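Local structure of dihydroxyacetone kinase (1UN8) at residues A[66-71]-A[325-330]; A[243-248]-A[279-284]; A[252-257]-A[307-312]. The protein catalyses the ATP-dependent phosphorylation of dihydroxyacetone to dihydroxyacetone phosphate, using magnesium or calcium ions, as a homodimer in glycerol fermentation. All coordinates share one frame; numbering follows the deposited sequence.

Contact 1 (A[66-71]-A[325-330])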
loop_
_atom_site.group_PDB
_atom_site.type_symbol
_atom_site.label_atom_id
_atom_site.label_comp_id
_atom_site.label_asym_id
_atom_site.label_seq_id
_atom_site.Cartn_x
_atom_site.Cartn_y
_atom_site.Cartn_z
ATOM N N VAL A 66 -2.142 5.198 15.502
ATOM C CA VAL A 66 -0.855 5.777 15.885
ATOM C C VAL A 66 -0.369 6.831 14.876
ATOM O O VAL A 66 0.278 7.799 15.247
ATOM C CB VAL A 66 0.207 4.674 16.022
ATOM C CG1 VAL A 66 1.561 5.274 16.204
ATOM C CG2 VAL A 66 -0.137 3.709 17.160
ATOM N N GLY A 67 -0.686 6.632 13.597
ATOM C CA GLY A 67 -0.292 7.541 12.533
ATOM C C GLY A 67 -1.033 8.865 12.574
ATOM O O GLY A 67 -0.699 9.818 11.843
ATOM N N PHE A 68 -2.045 8.949 13.427
ATOM C CA PHE A 68 -2.758 10.209 13.582
ATOM C C PHE A 68 -2.641 10.798 14.975
ATOM O O PHE A 68 -3.522 11.509 15.450
ATOM C CB PHE A 68 -4.182 10.084 13.051
ATOM C CG PHE A 68 -4.214 9.473 11.702
ATOM C CD1 PHE A 68 -4.581 8.135 11.541
ATOM C CD2 PHE A 68 -3.864 10.217 10.584
ATOM C CE1 PHE A 68 -4.613 7.537 10.295
ATOM C CE2 PHE A 68 -3.889 9.637 9.347
ATOM C CZ PHE A 68 -4.278 8.259 9.198
ATOM N N ILE A 69 -1.529 10.482 15.623
ATOM C CA ILE A 69 -1.219 11.027 16.941
ATOM C C ILE A 69 -0.319 12.245 16.686
ATOM O O ILE A 69 0.623 12.171 15.891
ATOM C CB ILE A 69 -0.459 9.987 17.801
ATOM C CG1 ILE A 69 -1.403 8.904 18.304
ATOM C CG2 ILE A 69 0.272 10.670 18.971
ATOM C CD1 ILE A 69 -0.670 7.747 18.932
ATOM N N GLY A 70 -0.612 13.352 17.354
ATOM C CA GLY A 70 0.176 14.567 17.220
ATOM C C GLY A 70 -0.638 15.849 17.241
ATOM O O GLY A 70 -1.890 15.822 17.200
ATOM N N LYS A 71 0.144 16.873 17.267
ATOM C CA LYS A 71 -0.453 18.200 17.277
ATOM C C LYS A 71 -1.540 18.349 16.211
ATOM O O LYS A 71 -1.301 18.119 15.024
ATOM C CB LYS A 71 0.654 19.234 17.067
ATOM C CG LYS A 71 0.218 20.679 17.178
ATOM C CD LYS A 71 1.397 21.606 16.914
ATOM C CE LYS A 71 0.997 23.066 17.024
ATOM N NZ LYS A 71 2.143 23.947 16.668
ATOM N N SER A 325 2.278 11.228 11.664
ATOM C CA SER A 325 3.024 10.412 10.721
ATOM C C SER A 325 2.312 10.193 9.405
ATOM O O SER A 325 2.960 9.990 8.379
ATOM C CB SER A 325 3.326 9.042 11.317
ATOM O OG SER A 325 4.091 9.149 12.506
ATOM N N ASN A 326 0.973 10.220 9.407
ATOM C CA ASN A 326 0.277 9.871 8.167
ATOM C C ASN A 326 -0.892 10.728 7.670
ATOM O O ASN A 326 -1.530 10.357 6.689
ATOM C CB ASN A 326 -0.192 8.417 8.282
ATOM C CG ASN A 326 0.947 7.458 8.493
ATOM O OD1 ASN A 326 1.559 6.972 7.551
ATOM N ND2 ASN A 326 1.225 7.159 9.755
ATOM N N TRP A 327 -1.203 11.854 8.305
ATOM C CA TRP A 327 -2.305 12.652 7.786
ATOM C C TRP A 327 -1.891 13.141 6.412
ATOM O O TRP A 327 -0.797 13.680 6.239
ATOM C CB TRP A 327 -2.683 13.797 8.754
ATOM C CG TRP A 327 -3.669 14.715 8.128
ATOM C CD1 TRP A 327 -3.422 15.916 7.524
ATOM C CD2 TRP A 327 -5.070 14.467 7.971
ATOM N NE1 TRP A 327 -4.581 16.429 6.994
ATOM C CE2 TRP A 327 -5.609 15.562 7.253
ATOM C CE3 TRP A 327 -5.924 13.427 8.362
ATOM C CZ2 TRP A 327 -6.967 15.644 6.917
ATOM C CZ3 TRP A 327 -7.270 13.508 8.030
ATOM C CH2 TRP A 327 -7.779 14.611 7.313
ATOM N N PRO A 328 -2.777 12.959 5.419
ATOM C CA PRO A 328 -2.517 13.434 4.061
ATOM C C PRO A 328 -3.141 14.803 3.809
ATOM O O PRO A 328 -4.307 15.023 4.126
ATOM C CB PRO A 328 -3.162 12.362 3.214
ATOM C CG PRO A 328 -4.405 12.080 4.005
ATOM C CD PRO A 328 -3.933 12.051 5.444
ATOM N N THR A 329 -2.363 15.713 3.235
ATOM C CA THR A 329 -2.846 17.048 2.937
ATOM C C THR A 329 -3.870 16.997 1.817
ATOM O O THR A 329 -3.556 16.585 0.703
ATOM C CB THR A 329 -1.688 17.966 2.493
ATOM O OG1 THR A 329 -0.789 18.149 3.593
ATOM C CG2 THR A 329 -2.219 19.327 2.024
ATOM N N PRO A 330 -5.110 17.422 2.097
ATOM C CA PRO A 330 -6.184 17.422 1.099
ATOM C C PRO A 330 -5.783 18.196 -0.159
ATOM O O PRO A 330 -5.077 19.197 -0.084
ATOM C CB PRO A 330 -7.338 18.088 1.840
ATOM C CG PRO A 330 -7.093 17.670 3.261
ATOM C CD PRO A 330 -5.612 17.882 3.403
HETATM O O HOH W 1 1.406 10.138 14.178
#
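G67 and F68, in the loop 66-71, face S325, N326 and W327: the glycine through its carbonyl, the phenylalanine through its ring. V66 takes part through a water bridge: water 1 donates to V66 O and to I69 O and accepts from S325 N at 2.9 Å, tying three backbone groups together. G67 O accepts the backbone N-H of N326 (N326 N to G67 O, 3.0 Å), the donor lying in the carbonyl plane on a lone pair. The amide of N326 reaches back beside the same residue, where its ND2 lies 3.2 Å from G67 CA, close against the bare backbone of this glycine. F68 follows, its CG anti to the carbonyl carbon (chi1 -49°), from where the ring extends to N326 and W327. The ring leads with CE2, 3.6 Å from N326 C, and meets W327 CA at its edge, in plane; F68 and N326 cross at about a right angle, with ring and amide planes 66° apart. CD2 of F68 also packs on W327 CB at 4.2 Å. The contact thus joins the loop between strands 52-59 and 76-80 to the loop after helix 314-319, with F68 and W327 both resting on I156 of helix 155-167 and I69 on strand 40-43.

Contact 2 (A[243-248]-A[279-284])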
loop_
_atom_site.group_PDB
_atom_site.type_symbol
_atom_site.label_atom_id
_atom_site.label_comp_id
_atom_site.label_asym_id
_atom_site.label_seq_id
_atom_site.Cartn_x
_atom_site.Cartn_y
_atom_site.Cartn_z
ATOM N N LYS A 243 -24.962 5.033 -3.851
ATOM C CA LYS A 243 -25.279 4.825 -2.445
ATOM C C LYS A 243 -24.788 5.968 -1.581
ATOM O O LYS A 243 -25.441 6.334 -0.605
ATOM C CB LYS A 243 -24.712 3.491 -1.973
ATOM C CG LYS A 243 -25.367 2.341 -2.696
ATOM C CD LYS A 243 -24.911 0.989 -2.226
ATOM C CE LYS A 243 -25.678 -0.100 -2.961
ATOM N NZ LYS A 243 -27.160 0.108 -2.841
ATOM N N LEU A 244 -23.645 6.550 -1.939
ATOM C CA LEU A 244 -23.146 7.676 -1.169
ATOM C C LEU A 244 -24.088 8.856 -1.364
ATOM O O LEU A 244 -24.461 9.521 -0.398
ATOM C CB LEU A 244 -21.734 8.059 -1.609
ATOM C CG LEU A 244 -20.588 7.263 -0.972
ATOM C CD1 LEU A 244 -19.278 7.602 -1.654
ATOM C CD2 LEU A 244 -20.503 7.576 0.510
ATOM N N LEU A 245 -24.487 9.105 -2.612
ATOM C CA LEU A 245 -25.386 10.211 -2.904
ATOM C C LEU A 245 -26.736 10.068 -2.209
ATOM O O LEU A 245 -27.325 11.060 -1.769
ATOM C CB LEU A 245 -25.596 10.354 -4.414
ATOM C CG LEU A 245 -24.459 11.044 -5.171
ATOM C CD1 LEU A 245 -24.813 11.177 -6.639
ATOM C CD2 LEU A 245 -24.193 12.415 -4.565
ATOM N N ALA A 246 -27.219 8.839 -2.105
ATOM C CA ALA A 246 -28.497 8.592 -1.457
ATOM C C ALA A 246 -28.437 8.910 0.038
ATOM O O ALA A 246 -29.465 9.185 0.661
ATOM C CB ALA A 246 -28.921 7.141 -1.666
ATOM N N ALA A 247 -27.242 8.882 0.619
ATOM C CA ALA A 247 -27.112 9.162 2.040
ATOM C C ALA A 247 -26.713 10.598 2.314
ATOM O O ALA A 247 -26.931 11.104 3.405
ATOM C CB ALA A 247 -26.105 8.223 2.662
ATOM N N LEU A 248 -26.132 11.255 1.321
ATOM C CA LEU A 248 -25.691 12.631 1.476
ATOM C C LEU A 248 -26.817 13.617 1.248
ATOM O O LEU A 248 -27.827 13.275 0.643
ATOM C CB LEU A 248 -24.577 12.928 0.473
ATOM C CG LEU A 248 -23.210 12.280 0.696
ATOM C CD1 LEU A 248 -22.425 12.254 -0.617
ATOM C CD2 LEU A 248 -22.462 13.050 1.780
ATOM N N SER A 279 -17.417 10.523 -11.744
ATOM C CA SER A 279 -18.710 10.088 -11.243
ATOM C C SER A 279 -19.636 11.278 -11.031
ATOM O O SER A 279 -19.196 12.423 -11.000
ATOM C CB SER A 279 -18.539 9.310 -9.930
ATOM O OG SER A 279 -18.192 10.169 -8.859
ATOM N N PRO A 280 -20.942 11.016 -10.899
ATOM C CA PRO A 280 -21.917 12.083 -10.687
ATOM C C PRO A 280 -21.602 12.873 -9.422
ATOM O O PRO A 280 -22.183 13.930 -9.180
ATOM C CB PRO A 280 -23.235 11.324 -10.570
ATOM C CG PRO A 280 -23.000 10.116 -11.414
ATOM C CD PRO A 280 -21.609 9.713 -11.037
ATOM N N LEU A 281 -20.670 12.359 -8.624
ATOM C CA LEU A 281 -20.275 12.997 -7.372
ATOM C C LEU A 281 -19.280 14.124 -7.619
ATOM O O LEU A 281 -19.065 15.001 -6.782
ATOM C CB LEU A 281 -19.654 11.945 -6.464
ATOM C CG LEU A 281 -19.277 12.316 -5.042
ATOM C CD1 LEU A 281 -20.490 12.831 -4.307
ATOM C CD2 LEU A 281 -18.729 11.093 -4.350
ATOM N N HIS A 282 -18.695 14.077 -8.807
ATOM C CA HIS A 282 -17.686 15.015 -9.282
ATOM C C HIS A 282 -17.901 16.517 -9.064
ATOM O O HIS A 282 -17.041 17.193 -8.491
ATOM C CB HIS A 282 -17.443 14.705 -10.768
ATOM C CG HIS A 282 -17.015 15.880 -11.591
ATOM N ND1 HIS A 282 -15.819 16.540 -11.392
ATOM C CD2 HIS A 282 -17.613 16.492 -12.642
ATOM C CE1 HIS A 282 -15.700 17.506 -12.287
ATOM N NE2 HIS A 282 -16.774 17.498 -13.057
ATOM N N SER A 283 -19.037 17.038 -9.520
ATOM C CA SER A 283 -19.336 18.466 -9.419
ATOM C C SER A 283 -19.462 19.049 -8.017
ATOM O O SER A 283 -19.632 20.251 -7.874
ATOM C CB SER A 283 -20.615 18.788 -10.193
ATOM O OG SER A 283 -21.730 18.107 -9.641
ATOM N N ARG A 284 -19.370 18.221 -6.986
ATOM C CA ARG A 284 -19.511 18.724 -5.622
ATOM C C ARG A 284 -18.251 18.542 -4.803
ATOM O O ARG A 284 -18.225 18.883 -3.631
ATOM C CB ARG A 284 -20.672 18.012 -4.925
ATOM C CG ARG A 284 -21.993 18.156 -5.655
ATOM C CD ARG A 284 -23.086 17.321 -5.013
ATOM N NE ARG A 284 -23.246 17.629 -3.598
ATOM C CZ ARG A 284 -24.035 16.948 -2.780
ATOM N NH1 ARG A 284 -24.739 15.925 -3.240
ATOM N NH2 ARG A 284 -24.103 17.274 -1.496
#
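The guanidinium of R284 is met by a single methyl of L245: CD2 lies 3.8 Å from R284 NH1, an oblique approach to the flat group. Its polar atoms are held by the chain that follows helix 233-247: NE bonds to G252 O and NH2 to P249 O, which fix the group beside the leucine. The R284 chain reaches there through a bend at chi3 (55°). The puckered ring of P280 offers its CB to L245 CD1 at 4.2 Å. L281 gives the largest share of the contact on its side. With CG anti to the backbone N (chi1 -174°), it slides past L245 in the opposite direction, and L281 CD1 comes to 3.7 Å from L245 CD2. The contact packs the C-terminal end of helix 233-247 against the type I turn S279-H282, in the loop between helix 266-277 and strand 285-292, on one side of the mixed sheet containing strands 186-192, 301-309, 254-260 and 285-292. L248, just beyond the helix end, touches L281 through its CD1, 4.2 Å from L281 CD1, and L244 CD1 approaches L281 CD2 at 4.4 Å. Both L244 and L248 also lie on F187 of strand 186-192, while L281 reaches L254 of strand 254-260.

Contact 3 (A[252-257]-A[307-312])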
loop_
_atom_site.group_PDB
_atom_site.type_symbol
_atom_site.label_atom_id
_atom_site.label_comp_id
_atom_site.label_asym_id
_atom_site.label_seq_id
_atom_site.Cartn_x
_atom_site.Cartn_y
_atom_site.Cartn_z
ATOM N N GLY A 252 -24.603 20.746 -1.393
ATOM C CA GLY A 252 -23.482 21.056 -0.517
ATOM C C GLY A 252 -22.144 20.549 -1.040
ATOM O O GLY A 252 -22.082 19.541 -1.749
ATOM N N ARG A 253 -21.072 21.254 -0.690
ATOM C CA ARG A 253 -19.738 20.874 -1.114
ATOM C C ARG A 253 -19.272 19.655 -0.319
ATOM O O ARG A 253 -19.769 19.384 0.783
ATOM C CB ARG A 253 -18.764 22.045 -0.934
ATOM C CG ARG A 253 -19.188 23.320 -1.667
ATOM C CD ARG A 253 -19.635 23.033 -3.089
ATOM N NE ARG A 253 -18.536 22.599 -3.948
ATOM C CZ ARG A 253 -18.693 22.216 -5.214
ATOM N NH1 ARG A 253 -19.905 22.217 -5.755
ATOM N NH2 ARG A 253 -17.646 21.835 -5.939
ATOM N N LEU A 254 -18.309 18.932 -0.887
ATOM C CA LEU A 254 -17.799 17.709 -0.282
ATOM C C LEU A 254 -16.298 17.493 -0.374
ATOM O O LEU A 254 -15.629 17.890 -1.320
ATOM C CB LEU A 254 -18.442 16.471 -0.944
ATOM C CG LEU A 254 -19.969 16.361 -1.003
ATOM C CD1 LEU A 254 -20.395 15.388 -2.083
ATOM C CD2 LEU A 254 -20.524 15.926 0.341
ATOM N N ALA A 255 -15.797 16.844 0.647
ATOM C CA ALA A 255 -14.405 16.433 0.698
ATOM C C ALA A 255 -14.512 14.901 0.590
ATOM O O ALA A 255 -15.314 14.306 1.309
ATOM C CB ALA A 255 -13.719 16.839 2.000
ATOM N N VAL A 256 -13.737 14.252 -0.267
ATOM C CA VAL A 256 -13.815 12.803 -0.399
ATOM C C VAL A 256 -12.472 12.139 -0.143
ATOM O O VAL A 256 -11.444 12.537 -0.708
ATOM C CB VAL A 256 -14.320 12.396 -1.812
ATOM C CG1 VAL A 256 -14.174 10.900 -2.033
ATOM C CG2 VAL A 256 -15.772 12.825 -1.981
ATOM N N MET A 257 -12.492 11.127 0.716
ATOM C CA MET A 257 -11.282 10.400 1.040
ATOM C C MET A 257 -11.255 9.021 0.370
ATOM O O MET A 257 -12.139 8.189 0.594
ATOM C CB MET A 257 -11.152 10.249 2.553
ATOM C CG MET A 257 -10.089 9.258 2.982
ATOM S SD MET A 257 -9.799 9.269 4.765
ATOM C CE MET A 257 -11.452 8.940 5.384
ATOM N N ALA A 307 -17.219 10.359 2.184
ATOM C CA ALA A 307 -17.650 11.705 1.843
ATOM C C ALA A 307 -18.042 12.417 3.133
ATOM O O ALA A 307 -18.776 11.869 3.956
ATOM C CB ALA A 307 -18.839 11.655 0.889
ATOM N N ILE A 308 -17.509 13.618 3.317
ATOM C CA ILE A 308 -17.830 14.447 4.477
ATOM C C ILE A 308 -18.388 15.774 3.959
ATOM O O ILE A 308 -17.797 16.398 3.073
ATOM C CB ILE A 308 -16.594 14.730 5.349
ATOM C CG1 ILE A 308 -16.982 15.698 6.457
ATOM C CG2 ILE A 308 -15.453 15.306 4.508
ATOM C CD1 ILE A 308 -16.654 15.194 7.845
ATOM N N VAL A 309 -19.531 16.190 4.502
ATOM C CA VAL A 309 -20.176 17.431 4.086
ATOM C C VAL A 309 -19.420 18.628 4.632
ATOM O O VAL A 309 -19.143 18.706 5.825
ATOM C CB VAL A 309 -21.635 17.497 4.586
ATOM C CG1 VAL A 309 -22.283 18.797 4.131
ATOM C CG2 VAL A 309 -22.416 16.302 4.064
ATOM N N LEU A 310 -19.083 19.563 3.756
ATOM C CA LEU A 310 -18.349 20.743 4.175
ATOM C C LEU A 310 -19.272 21.871 4.636
ATOM O O LEU A 310 -19.498 22.844 3.919
ATOM C CB LEU A 310 -17.458 21.224 3.031
ATOM C CG LEU A 310 -16.446 20.194 2.523
ATOM C CD1 LEU A 310 -15.680 20.766 1.339
ATOM C CD2 LEU A 310 -15.502 19.815 3.649
ATOM N N GLU A 311 -19.818 21.724 5.834
ATOM C CA GLU A 311 -20.689 22.736 6.408
ATOM C C GLU A 311 -19.984 23.288 7.643
ATOM O O GLU A 311 -19.245 22.573 8.324
ATOM C CB GLU A 311 -22.045 22.136 6.831
ATOM C CG GLU A 311 -22.977 21.663 5.702
ATOM C CD GLU A 311 -23.504 22.790 4.817
ATOM O OE1 GLU A 311 -23.897 23.841 5.366
ATOM O OE2 GLU A 311 -23.543 22.624 3.573
ATOM N N GLU A 312 -20.206 24.567 7.917
ATOM C CA GLU A 312 -19.632 25.206 9.089
ATOM C C GLU A 312 -18.113 25.095 9.184
ATOM O O GLU A 312 -17.381 25.322 8.218
ATOM C CB GLU A 312 -20.258 24.608 10.357
ATOM C CG GLU A 312 -21.792 24.518 10.350
ATOM C CD GLU A 312 -22.483 25.881 10.384
ATOM O OE1 GLU A 312 -22.220 26.668 11.326
ATOM O OE2 GLU A 312 -23.296 26.164 9.471
#
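Two neighbouring antiparallel strands of the mixed sheet that also holds strands 186-192 and 285-292 in the DhaK region, 254-260 and 301-309, pair here near the start of the first and the end of the second, their short segments 4.8 Å apart at closest approach and 157° between directions. A255 and I308 form the hydrogen-bonded pair: A255 N donates to I308 O at 3.2 Å, and I308 N returns a bond to A255 O at 3.1 Å. L254 with V309 and V256 with A307 are the flanking non-hydrogen-bonded pairs. A third bond, L310 N to R253 O (3.1 Å), is straight at the hydrogen (175°), although the donor stands above the carbonyl plane. L310 is also the centre of an inverse gamma turn.

On the face bearing A255 and I308, the small CB of A255 receives I308 CG2 at 3.4 Å, and L310 CD2 closes on the same CB at 3.8 Å. L310 lies over the neighbouring backbone as well, its CD1 3.7 Å from L254 C. On the other face, L254 CD2 meets V309 CG2 at 4.2 Å, and V256 packs more loosely on A307. Next to L254 in the chain, R253 is bent at both chi2 and chi3, and its NE forms a salt bridge with D286. Strand 285-292 runs along the other edge of strand 254-260, bonded to L254 and V256, while L318 of helix 314-319 covers A255 and I308, and L157 of helix 155-167 reaches I308.

Contacts 2 and 3 form one continuous unit, their centres 11 Å apart and their segments alternating along the chain. R284 O lies 2.7 Å from L254 N and S283 O 2.9 Å from R253 NH1, both probable hydrogen bonds, so the loop of contact 2 leads directly into the sheet of contact 3. Contact 1 stands apart: its centre is about 19 Å from that of contact 3 and 26 Å from that of contact 2, and both are nested within the chain loop that it closes. It is also the one near the substrate site, the F68 side chain lying about 8 Å from that of H61 and 10 Å from that of K109; contacts 2 and 3 are away from the known substrate and ATP sites.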